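PDB 3AF6: transcription termination factor FttA from Pyrococcus horikoshii, which probably terminates transcription by cutting nascent RNA as a zinc-dependent endonuclease and 5'-3' exonuclease of the metallo-beta-lactamase superfamily. Local coordinates for residues E36-E41 with K169-V174; L42-K47 with K68-R73; I178-E183 with I331-R336. All coordinates share one frame; numbering follows the deposited sequence.

Interaction 1: E36-E41 with K169-V174; sequences EFEGPE and KFLRQV
Arg172 swings its guanidinium across the carboxylate of Glu36, although it sets out from the helix away from the strand; the bend at chi3 (-80°) carries the group back. NH1 of Arg172 then sits 2.7 Å from OE1 and 2.8 Å from OE2 of Glu36, a salt bridge whose two bonds are both weak, since this single nitrogen is split between the two oxygens and the angles at hydrogen are strongly bent. Next to the salt bridge, the strand 36-38 runs crosswise to helix 169-174 at 105°, close enough for backbone to meet backbone. Gly39 N bonds to Leu171 O at 3.2 Å, almost straight, coming from above the carbonyl plane, and the CA-H of Arg172 points at Phe37 O. Gly39 opens the turn of a beta hairpin, closed by a bond from Glu38 N to Glu41 O; its positive phi favours glycine, and Pro40 CD would crowd a CB. Val174 CG1 packs on Gly39 CA at 3.9 Å. Leu171 CD1 rests beside Glu38 OE1, but that carboxylate is held mainly by a salt bridge to Arg73. This is how the first hairpin of the KHa module docks on helix 164-178. The positive charge of Arg172 probably offsets repulsion between Glu36 and Glu34, whose carboxylates lie close.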
loop_
_atom_site.group_PDB
_atom_site.type_symbol
_atom_site.label_atom_id
_atom_site.label_comp_id
_atom_site.label_asym_id
_atom_site.label_seq_id
_atom_site.Cartn_x
_atom_site.Cartn_y
_atom_site.Cartn_z
ATOM N N GLU A 36 -12.957 13.608 -23.286
ATOM C CA GLU A 36 -12.004 14.319 -22.443
ATOM C C GLU A 36 -11.014 13.355 -21.802
ATOM O O GLU A 36 -11.155 12.137 -21.917
ATOM C CB GLU A 36 -12.751 15.080 -21.345
ATOM C CG GLU A 36 -13.757 14.223 -20.587
ATOM C CD GLU A 36 -14.287 14.900 -19.334
ATOM O OE1 GLU A 36 -14.629 16.102 -19.409
ATOM O OE2 GLU A 36 -14.367 14.225 -18.279
ATOM N N PHE A 37 -10.008 13.907 -21.132
ATOM C CA PHE A 37 -9.008 13.094 -20.450
ATOM C C PHE A 37 -9.326 13.045 -18.962
ATOM O O PHE A 37 -9.569 14.078 -18.341
ATOM C CB PHE A 37 -7.606 13.682 -20.642
ATOM C CG PHE A 37 -6.908 13.214 -21.887
ATOM C CD1 PHE A 37 -6.662 11.863 -22.098
ATOM C CD2 PHE A 37 -6.465 14.126 -22.837
ATOM C CE1 PHE A 37 -5.982 11.427 -23.237
ATOM C CE2 PHE A 37 -5.787 13.699 -23.976
ATOM C CZ PHE A 37 -5.545 12.349 -24.176
ATOM N N GLU A 38 -9.351 11.844 -18.401
ATOM C CA GLU A 38 -9.604 11.665 -16.974
ATOM C C GLU A 38 -8.408 10.918 -16.425
ATOM O O GLU A 38 -8.279 9.711 -16.629
ATOM C CB GLU A 38 -10.874 10.848 -16.731
ATOM C CG GLU A 38 -12.108 11.691 -16.466
ATOM C CD GLU A 38 -13.334 10.848 -16.187
ATOM O OE1 GLU A 38 -13.293 10.014 -15.250
ATOM O OE2 GLU A 38 -14.339 11.026 -16.908
ATOM N N GLY A 39 -7.533 11.636 -15.725
ATOM C CA GLY A 39 -6.344 10.996 -15.208
ATOM C C GLY A 39 -5.684 10.378 -16.425
ATOM O O GLY A 39 -5.878 10.870 -17.537
ATOM N N PRO A 40 -4.922 9.291 -16.263
ATOM C CA PRO A 40 -4.250 8.636 -17.389
ATOM C C PRO A 40 -5.172 8.245 -18.548
ATOM O O PRO A 40 -4.796 8.371 -19.714
ATOM C CB PRO A 40 -3.612 7.409 -16.741
ATOM C CG PRO A 40 -3.332 7.876 -15.353
ATOM C CD PRO A 40 -4.591 8.626 -14.995
ATOM N N GLU A 41 -6.380 7.784 -18.226
ATOM C CA GLU A 41 -7.325 7.334 -19.246
ATOM C C GLU A 41 -8.148 8.372 -20.006
ATOM O O GLU A 41 -8.414 9.468 -19.522
ATOM C CB GLU A 41 -8.266 6.274 -18.655
ATOM C CG GLU A 41 -8.713 6.530 -17.225
ATOM C CD GLU A 41 -9.609 5.423 -16.685
ATOM O OE1 GLU A 41 -10.735 5.268 -17.201
ATOM O OE2 GLU A 41 -9.190 4.706 -15.752
ATOM N N LYS A 169 -13.169 17.617 -11.366
ATOM C CA LYS A 169 -12.320 18.751 -11.689
ATOM C C LYS A 169 -10.868 18.304 -11.675
ATOM O O LYS A 169 -10.119 18.553 -12.617
ATOM C CB LYS A 169 -12.539 19.871 -10.666
ATOM C CG LYS A 169 -11.645 21.084 -10.852
ATOM C CD LYS A 169 -12.011 22.187 -9.874
ATOM C CE LYS A 169 -11.207 23.458 -10.139
ATOM N NZ LYS A 169 -11.667 24.607 -9.305
ATOM N N PHE A 170 -10.494 17.630 -10.591
ATOM C CA PHE A 170 -9.146 17.120 -10.376
ATOM C C PHE A 170 -8.663 16.205 -11.489
ATOM O O PHE A 170 -7.538 16.334 -11.960
ATOM C CB PHE A 170 -9.101 16.369 -9.044
ATOM C CG PHE A 170 -7.913 15.465 -8.890
ATOM C CD1 PHE A 170 -6.648 15.988 -8.663
ATOM C CD2 PHE A 170 -8.065 14.082 -8.982
ATOM C CE1 PHE A 170 -5.544 15.149 -8.528
ATOM C CE2 PHE A 170 -6.971 13.231 -8.850
ATOM C CZ PHE A 170 -5.704 13.766 -8.621
ATOM N N LEU A 171 -9.507 15.269 -11.901
ATOM C CA LEU A 171 -9.125 14.343 -12.948
ATOM C C LEU A 171 -8.936 15.033 -14.291
ATOM O O LEU A 171 -8.007 14.707 -15.029
ATOM C CB LEU A 171 -10.151 13.215 -13.056
ATOM C CG LEU A 171 -10.217 12.307 -11.818
ATOM C CD1 LEU A 171 -11.329 11.287 -11.980
ATOM C CD2 LEU A 171 -8.879 11.608 -11.607
ATOM N N ARG A 172 -9.798 15.992 -14.618
ATOM C CA ARG A 172 -9.645 16.689 -15.890
ATOM C C ARG A 172 -8.314 17.432 -15.924
ATOM O O ARG A 172 -7.635 17.443 -16.950
ATOM C CB ARG A 172 -10.808 17.663 -16.143
ATOM C CG ARG A 172 -11.891 17.096 -17.072
ATOM C CD ARG A 172 -12.863 18.167 -17.584
ATOM N NE ARG A 172 -13.895 18.532 -16.611
ATOM C CZ ARG A 172 -14.915 17.750 -16.260
ATOM N NH1 ARG A 172 -15.056 16.542 -16.798
ATOM N NH2 ARG A 172 -15.802 18.178 -15.371
ATOM N N GLN A 173 -7.938 18.044 -14.801
ATOM C CA GLN A 173 -6.672 18.766 -14.720
ATOM C C GLN A 173 -5.501 17.810 -14.939
ATOM O O GLN A 173 -4.692 18.015 -15.845
ATOM C CB GLN A 173 -6.537 19.452 -13.362
ATOM C CG GLN A 173 -7.407 20.691 -13.200
ATOM C CD GLN A 173 -7.433 21.204 -11.764
ATOM O OE1 GLN A 173 -7.854 22.335 -11.497
ATOM N NE2 GLN A 173 -6.990 20.364 -10.829
ATOM N N VAL A 174 -5.416 16.767 -14.118
ATOM C CA VAL A 174 -4.346 15.778 -14.250
ATOM C C VAL A 174 -4.160 15.391 -15.717
ATOM O O VAL A 174 -3.038 15.380 -16.238
ATOM C CB VAL A 174 -4.666 14.492 -13.449
ATOM C CG1 VAL A 174 -3.664 13.403 -13.783
ATOM C CG2 VAL A 174 -4.639 14.786 -11.958
#

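Interaction 2: L42-K47 with K68-R73; sequences LVIYVK and KRISVR
Leu42 O takes the N-H of Ser71 at 2.8 Å, while the CA-H of Ile70 leans on the same oxygen. Leu42 N in turn donates to Arg69 O, Ile44 N to Ser71 O and Val46 N to Arg73 O, the last at 3.0 Å, so the two strands pair in parallel with a slight twist of 22°. Strand 41-46, helix 59-66 and strand 70-74 form a beta-alpha-beta crossover, the parallel part of a type II KH fold, in which strand 32-38 flanks 41-46 on its other edge. On the helix-facing side, Leu42 CD2 touches Ile70 CG2 at 3.6 Å, and both residues also pack on helix 59-66. On the face with Val43, Ser71 and Tyr45, the chain of Arg73 bends at chi2 (146°) and folds back over the strands. One face of its guanidinium lies on Val43 CG1, which also sits over the centre of the Tyr45 ring; NH2 makes a weak bond to Tyr45 OH at 3.4 Å. NE donates to Ser71 OG at 2.9 Å, which helps fix the rotation of the group, and Glu38 on the flanking strand adds a further hold at NH2.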
loop_
_atom_site.group_PDB
_atom_site.type_symbol
_atom_site.label_atom_id
_atom_site.label_comp_id
_atom_site.label_asym_id
_atom_site.label_seq_id
_atom_site.Cartn_x
_atom_site.Cartn_y
_atom_site.Cartn_z
ATOM N N LEU A 42 -8.536 7.989 -21.220
ATOM C CA LEU A 42 -9.336 8.823 -22.107
ATOM C C LEU A 42 -10.802 8.424 -21.985
ATOM O O LEU A 42 -11.139 7.244 -22.064
ATOM C CB LEU A 42 -8.879 8.635 -23.555
ATOM C CG LEU A 42 -9.687 9.341 -24.646
ATOM C CD1 LEU A 42 -9.612 10.850 -24.474
ATOM C CD2 LEU A 42 -9.147 8.932 -26.004
ATOM N N VAL A 43 -11.670 9.410 -21.797
ATOM C CA VAL A 43 -13.094 9.149 -21.654
ATOM C C VAL A 43 -13.899 9.633 -22.858
ATOM O O VAL A 43 -13.862 10.813 -23.218
ATOM C CB VAL A 43 -13.645 9.815 -20.383
ATOM C CG1 VAL A 43 -15.126 9.513 -20.240
ATOM C CG2 VAL A 43 -12.880 9.322 -19.168
ATOM N N ILE A 44 -14.629 8.702 -23.471
ATOM C CA ILE A 44 -15.460 8.995 -24.636
ATOM C C ILE A 44 -16.935 8.770 -24.309
ATOM O O ILE A 44 -17.433 7.644 -24.386
ATOM C CB ILE A 44 -15.085 8.089 -25.831
ATOM C CG1 ILE A 44 -13.613 8.295 -26.206
ATOM C CG2 ILE A 44 -15.987 8.397 -27.015
ATOM C CD1 ILE A 44 -13.122 7.384 -27.319
ATOM N N TYR A 45 -17.627 9.847 -23.945
ATOM C CA TYR A 45 -19.048 9.779 -23.605
ATOM C C TYR A 45 -19.941 9.662 -24.847
ATOM O O TYR A 45 -19.692 10.306 -25.871
ATOM C CB TYR A 45 -19.455 11.015 -22.788
ATOM C CG TYR A 45 -18.934 11.032 -21.363
ATOM C CD1 TYR A 45 -19.216 9.985 -20.482
ATOM C CD2 TYR A 45 -18.190 12.111 -20.884
ATOM C CE1 TYR A 45 -18.770 10.013 -19.161
ATOM C CE2 TYR A 45 -17.740 12.149 -19.564
ATOM C CZ TYR A 45 -18.035 11.098 -18.710
ATOM O OH TYR A 45 -17.603 11.135 -17.402
ATOM N N VAL A 46 -20.982 8.839 -24.744
ATOM C CA VAL A 46 -21.917 8.620 -25.847
ATOM C C VAL A 46 -23.350 8.492 -25.337
ATOM O O VAL A 46 -23.575 8.066 -24.204
ATOM C CB VAL A 46 -21.565 7.337 -26.624
ATOM C CG1 VAL A 46 -20.154 7.440 -27.185
ATOM C CG2 VAL A 46 -21.691 6.128 -25.711
ATOM N N LYS A 47 -24.316 8.857 -26.178
ATOM C CA LYS A 47 -25.726 8.780 -25.803
ATOM C C LYS A 47 -26.442 7.572 -26.400
ATOM O O LYS A 47 -27.458 7.718 -27.083
ATOM C CB LYS A 47 -26.462 10.062 -26.213
ATOM C CG LYS A 47 -26.170 11.255 -25.315
ATOM C CD LYS A 47 -27.059 12.443 -25.650
ATOM C CE LYS A 47 -26.816 13.594 -24.685
ATOM N NZ LYS A 47 -27.648 14.787 -24.999
ATOM N N LYS A 68 -3.490 4.305 -25.718
ATOM C CA LYS A 68 -4.070 4.790 -24.473
ATOM C C LYS A 68 -5.096 3.837 -23.887
ATOM O O LYS A 68 -5.374 2.782 -24.450
ATOM C CB LYS A 68 -4.728 6.154 -24.694
ATOM C CG LYS A 68 -3.734 7.266 -24.970
ATOM C CD LYS A 68 -4.422 8.605 -25.138
ATOM C CE LYS A 68 -3.397 9.725 -25.270
ATOM N NZ LYS A 68 -2.400 9.477 -26.354
ATOM N N ARG A 69 -5.646 4.219 -22.741
ATOM C CA ARG A 69 -6.665 3.438 -22.049
ATOM C C ARG A 69 -7.980 4.197 -22.192
ATOM O O ARG A 69 -8.185 5.228 -21.550
ATOM C CB ARG A 69 -6.309 3.295 -20.567
ATOM C CG ARG A 69 -7.411 2.698 -19.716
ATOM C CD ARG A 69 -7.698 1.275 -20.122
ATOM N NE ARG A 69 -8.793 0.703 -19.347
ATOM C CZ ARG A 69 -9.164 -0.569 -19.415
ATOM N NH1 ARG A 69 -8.523 -1.404 -20.224
ATOM N NH2 ARG A 69 -10.176 -1.008 -18.678
ATOM N N ILE A 70 -8.868 3.684 -23.034
ATOM C CA ILE A 70 -10.145 4.340 -23.280
ATOM C C ILE A 70 -11.326 3.734 -22.536
ATOM O O ILE A 70 -11.513 2.518 -22.514
ATOM C CB ILE A 70 -10.457 4.359 -24.790
ATOM C CG1 ILE A 70 -10.266 2.960 -25.369
ATOM C CG2 ILE A 70 -9.548 5.351 -25.502
ATOM C CD1 ILE A 70 -10.461 2.882 -26.861
ATOM N N SER A 71 -12.116 4.604 -21.919
ATOM C CA SER A 71 -13.299 4.200 -21.176
ATOM C C SER A 71 -14.495 4.930 -21.767
ATOM O O SER A 71 -14.593 6.157 -21.680
ATOM C CB SER A 71 -13.158 4.566 -19.698
ATOM O OG SER A 71 -14.352 4.284 -18.990
ATOM N N VAL A 72 -15.396 4.172 -22.382
ATOM C CA VAL A 72 -16.588 4.744 -22.989
ATOM C C VAL A 72 -17.812 4.472 -22.115
ATOM O O VAL A 72 -18.114 3.328 -21.781
ATOM C CB VAL A 72 -16.803 4.173 -24.402
ATOM C CG1 VAL A 72 -16.822 2.657 -24.353
ATOM C CG2 VAL A 72 -18.089 4.719 -24.990
ATOM N N ARG A 73 -18.507 5.538 -21.740
ATOM C CA ARG A 73 -19.680 5.427 -20.883
ATOM C C ARG A 73 -20.824 6.238 -21.482
ATOM O O ARG A 73 -20.624 7.003 -22.426
ATOM C CB ARG A 73 -19.352 5.979 -19.494
ATOM C CG ARG A 73 -17.999 5.551 -18.948
ATOM C CD ARG A 73 -17.386 6.655 -18.090
ATOM N NE ARG A 73 -16.014 6.346 -17.693
ATOM C CZ ARG A 73 -15.198 7.203 -17.088
ATOM N NH1 ARG A 73 -13.966 6.833 -16.763
ATOM N NH2 ARG A 73 -15.610 8.432 -16.812
#

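Interaction 3: I178-E183 with I331-R336; sequences IYRKPE and ISPDIR
Glu183 and Arg336 reach each other through an extended chain on one side and a bent one on the other: the carboxylate stretches out beyond CG, and Arg336 turns at chi3 (-70°) to present its end. NH1 and NH2 of Arg336 both close on the single oxygen OE2 of Glu183, at 2.6 and 2.7 Å. That oxygen lies near the guanidinium plane, while the carboxylate plane is rotated 40° from it. NH1 has a second acid in Asp330, so the arginine is shared between two carboxylates.

At the other end of the contact Pro333 is the residue that the 178-183 segment packs around. Arg180, with CG between its backbone N and carbonyl carbon (chi1 55°), runs straight out to NE and lays one guanidinium face on Pro333 CD, 3.4 Å from NH2 of Arg180. Salt bridges to Asp250 and Glu211 hold that guanidinium in place. Lys181 CG packs crosswise against Pro333 CB at 3.5 Å, and Glu183 CA-H points to Pro333 O. Ile178 straddles the backbone before the proline, with CG1 on Ile331 O and CG2 on Ser332 N.

Pro333 occupies a type I turn from Ser332 to Ile335, in which Ser332 OG accepts from Asp334 N at 3.1 Å as an ST turn; Ile331 and Ser332 opposite Ile335 make a classic beta bulge. Thus the chain leaving helix 164-178 wraps the tip of the hairpin formed by strands 329-332 and 335-341, at the edge of a metallo-beta-lactamase sheet. Tyr279 of strand 278-280 touches both Ile178 and Ile331, and Tyr179 stacks on Phe37 of the KH region.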
loop_
_atom_site.group_PDB
_atom_site.type_symbol
_atom_site.label_atom_id
_atom_site.label_comp_id
_atom_site.label_asym_id
_atom_site.label_seq_id
_atom_site.Cartn_x
_atom_site.Cartn_y
_atom_site.Cartn_z
ATOM N N ILE A 178 -0.940 15.446 -17.935
ATOM C CA ILE A 178 -0.298 14.274 -18.503
ATOM C C ILE A 178 -0.100 14.406 -20.011
ATOM O O ILE A 178 0.859 13.869 -20.573
ATOM C CB ILE A 178 -1.108 12.983 -18.210
ATOM C CG1 ILE A 178 -1.248 12.783 -16.698
ATOM C CG2 ILE A 178 -0.421 11.768 -18.849
ATOM C CD1 ILE A 178 -2.042 11.541 -16.311
ATOM N N TYR A 179 -0.994 15.140 -20.666
ATOM C CA TYR A 179 -0.906 15.305 -22.112
ATOM C C TYR A 179 -0.590 16.731 -22.557
ATOM O O TYR A 179 -1.017 17.168 -23.631
ATOM C CB TYR A 179 -2.201 14.805 -22.744
ATOM C CG TYR A 179 -2.422 13.349 -22.432
ATOM C CD1 TYR A 179 -1.730 12.361 -23.132
ATOM C CD2 TYR A 179 -3.227 12.956 -21.361
ATOM C CE1 TYR A 179 -1.820 11.019 -22.773
ATOM C CE2 TYR A 179 -3.322 11.608 -20.993
ATOM C CZ TYR A 179 -2.608 10.650 -21.706
ATOM O OH TYR A 179 -2.655 9.325 -21.343
ATOM N N ARG A 180 0.176 17.444 -21.731
ATOM C CA ARG A 180 0.561 18.810 -22.047
ATOM C C ARG A 180 1.368 18.819 -23.349
ATOM O O ARG A 180 1.715 19.880 -23.877
ATOM C CB ARG A 180 1.378 19.424 -20.895
ATOM C CG ARG A 180 2.614 18.633 -20.461
ATOM C CD ARG A 180 3.446 19.419 -19.458
ATOM N NE ARG A 180 4.506 18.625 -18.839
ATOM C CZ ARG A 180 4.302 17.677 -17.930
ATOM N NH1 ARG A 180 3.074 17.397 -17.532
ATOM N NH2 ARG A 180 5.323 17.018 -17.401
ATOM N N LYS A 181 1.663 17.627 -23.858
ATOM C CA LYS A 181 2.395 17.474 -25.109
ATOM C C LYS A 181 2.454 15.998 -25.467
ATOM O O LYS A 181 2.174 15.147 -24.631
ATOM C CB LYS A 181 3.803 18.059 -24.993
ATOM C CG LYS A 181 4.661 17.428 -23.927
ATOM C CD LYS A 181 6.055 18.015 -23.963
ATOM C CE LYS A 181 6.734 17.741 -25.289
ATOM N NZ LYS A 181 8.121 18.265 -25.280
ATOM N N PRO A 182 2.802 15.674 -26.721
ATOM C CA PRO A 182 2.884 14.280 -27.174
ATOM C C PRO A 182 4.081 13.521 -26.621
ATOM O O PRO A 182 5.005 14.140 -26.098
ATOM C CB PRO A 182 2.930 14.420 -28.691
ATOM C CG PRO A 182 3.666 15.701 -28.876
ATOM C CD PRO A 182 3.013 16.597 -27.850
ATOM N N GLU A 183 4.058 12.190 -26.745
ATOM C CA GLU A 183 5.149 11.346 -26.257
ATOM C C GLU A 183 6.464 12.051 -26.496
ATOM O O GLU A 183 6.752 12.490 -27.604
ATOM C CB GLU A 183 5.158 9.975 -26.943
ATOM C CG GLU A 183 4.026 9.055 -26.488
ATOM C CD GLU A 183 4.319 7.567 -26.727
ATOM O OE1 GLU A 183 4.676 7.193 -27.872
ATOM O OE2 GLU A 183 4.181 6.773 -25.764
ATOM N N ILE A 331 1.738 8.761 -17.236
ATOM C CA ILE A 331 1.515 9.691 -16.142
ATOM C C ILE A 331 2.169 11.044 -16.401
ATOM O O ILE A 331 2.041 11.967 -15.599
ATOM C CB ILE A 331 2.004 9.124 -14.790
ATOM C CG1 ILE A 331 3.511 8.867 -14.815
ATOM C CG2 ILE A 331 1.238 7.849 -14.462
ATOM C CD1 ILE A 331 4.035 8.405 -13.460
ATOM N N SER A 332 2.848 11.155 -17.541
ATOM C CA SER A 332 3.518 12.387 -17.944
ATOM C C SER A 332 3.941 12.233 -19.400
ATOM O O SER A 332 3.990 11.124 -19.920
ATOM C CB SER A 332 4.761 12.647 -17.076
ATOM O OG SER A 332 5.947 12.266 -17.755
ATOM N N PRO A 333 4.268 13.346 -20.076
ATOM C CA PRO A 333 4.679 13.263 -21.479
ATOM C C PRO A 333 5.810 12.283 -21.763
ATOM O O PRO A 333 5.888 11.735 -22.860
ATOM C CB PRO A 333 5.065 14.700 -21.802
ATOM C CG PRO A 333 4.119 15.485 -20.955
ATOM C CD PRO A 333 4.187 14.753 -19.641
ATOM N N ASP A 334 6.686 12.044 -20.790
ATOM C CA ASP A 334 7.798 11.127 -21.024
ATOM C C ASP A 334 7.998 10.024 -19.988
ATOM O O ASP A 334 9.077 9.443 -19.910
ATOM C CB ASP A 334 9.100 11.920 -21.186
ATOM C CG ASP A 334 9.531 12.612 -19.904
ATOM O OD1 ASP A 334 8.689 12.794 -18.999
ATOM O OD2 ASP A 334 10.717 12.988 -19.808
ATOM N N ILE A 335 6.966 9.720 -19.206
ATOM C CA ILE A 335 7.069 8.672 -18.195
ATOM C C ILE A 335 5.837 7.793 -18.190
ATOM O O ILE A 335 4.723 8.291 -18.088
ATOM C CB ILE A 335 7.222 9.255 -16.768
ATOM C CG1 ILE A 335 8.557 9.994 -16.633
ATOM C CG2 ILE A 335 7.134 8.136 -15.735
ATOM C CD1 ILE A 335 8.780 10.596 -15.265
ATOM N N ARG A 336 6.039 6.484 -18.290
ATOM C CA ARG A 336 4.929 5.539 -18.269
ATOM C C ARG A 336 5.076 4.607 -17.076
ATOM O O ARG A 336 6.123 3.980 -16.874
ATOM C CB ARG A 336 4.885 4.729 -19.557
ATOM C CG ARG A 336 3.665 5.011 -20.403
ATOM C CD ARG A 336 3.489 3.921 -21.420
ATOM N NE ARG A 336 4.522 3.980 -22.444
ATOM C CZ ARG A 336 4.570 4.912 -23.388
ATOM N NH1 ARG A 336 3.638 5.852 -23.429
ATOM N NH2 ARG A 336 5.544 4.905 -24.284
#

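In the fold
From the N terminus, strands 32-38 and 41-46 form a hairpin, and interaction 2 closes the short loop through helix 59-66 by bringing in strand 70-74. Interaction 1 closes a far longer loop around it, returning helix 164-178 to that hairpin, so interaction 2 is nested inside. Interaction 3 opens where this helix ends and follows in series, joining the chain beyond it to the hairpin 329-341 of the metallo-beta-lactamase domain. The three adjoin: interactions 1 and 2 through Glu38 and Arg73, 1 and 3 through a bond from Tyr179 OH to Pro40 O, and 2 and 3 where Lys68 packs on Tyr179. Together they tie the KHa sheet to the nuclease body through helix 164-178 and the chain that leaves it.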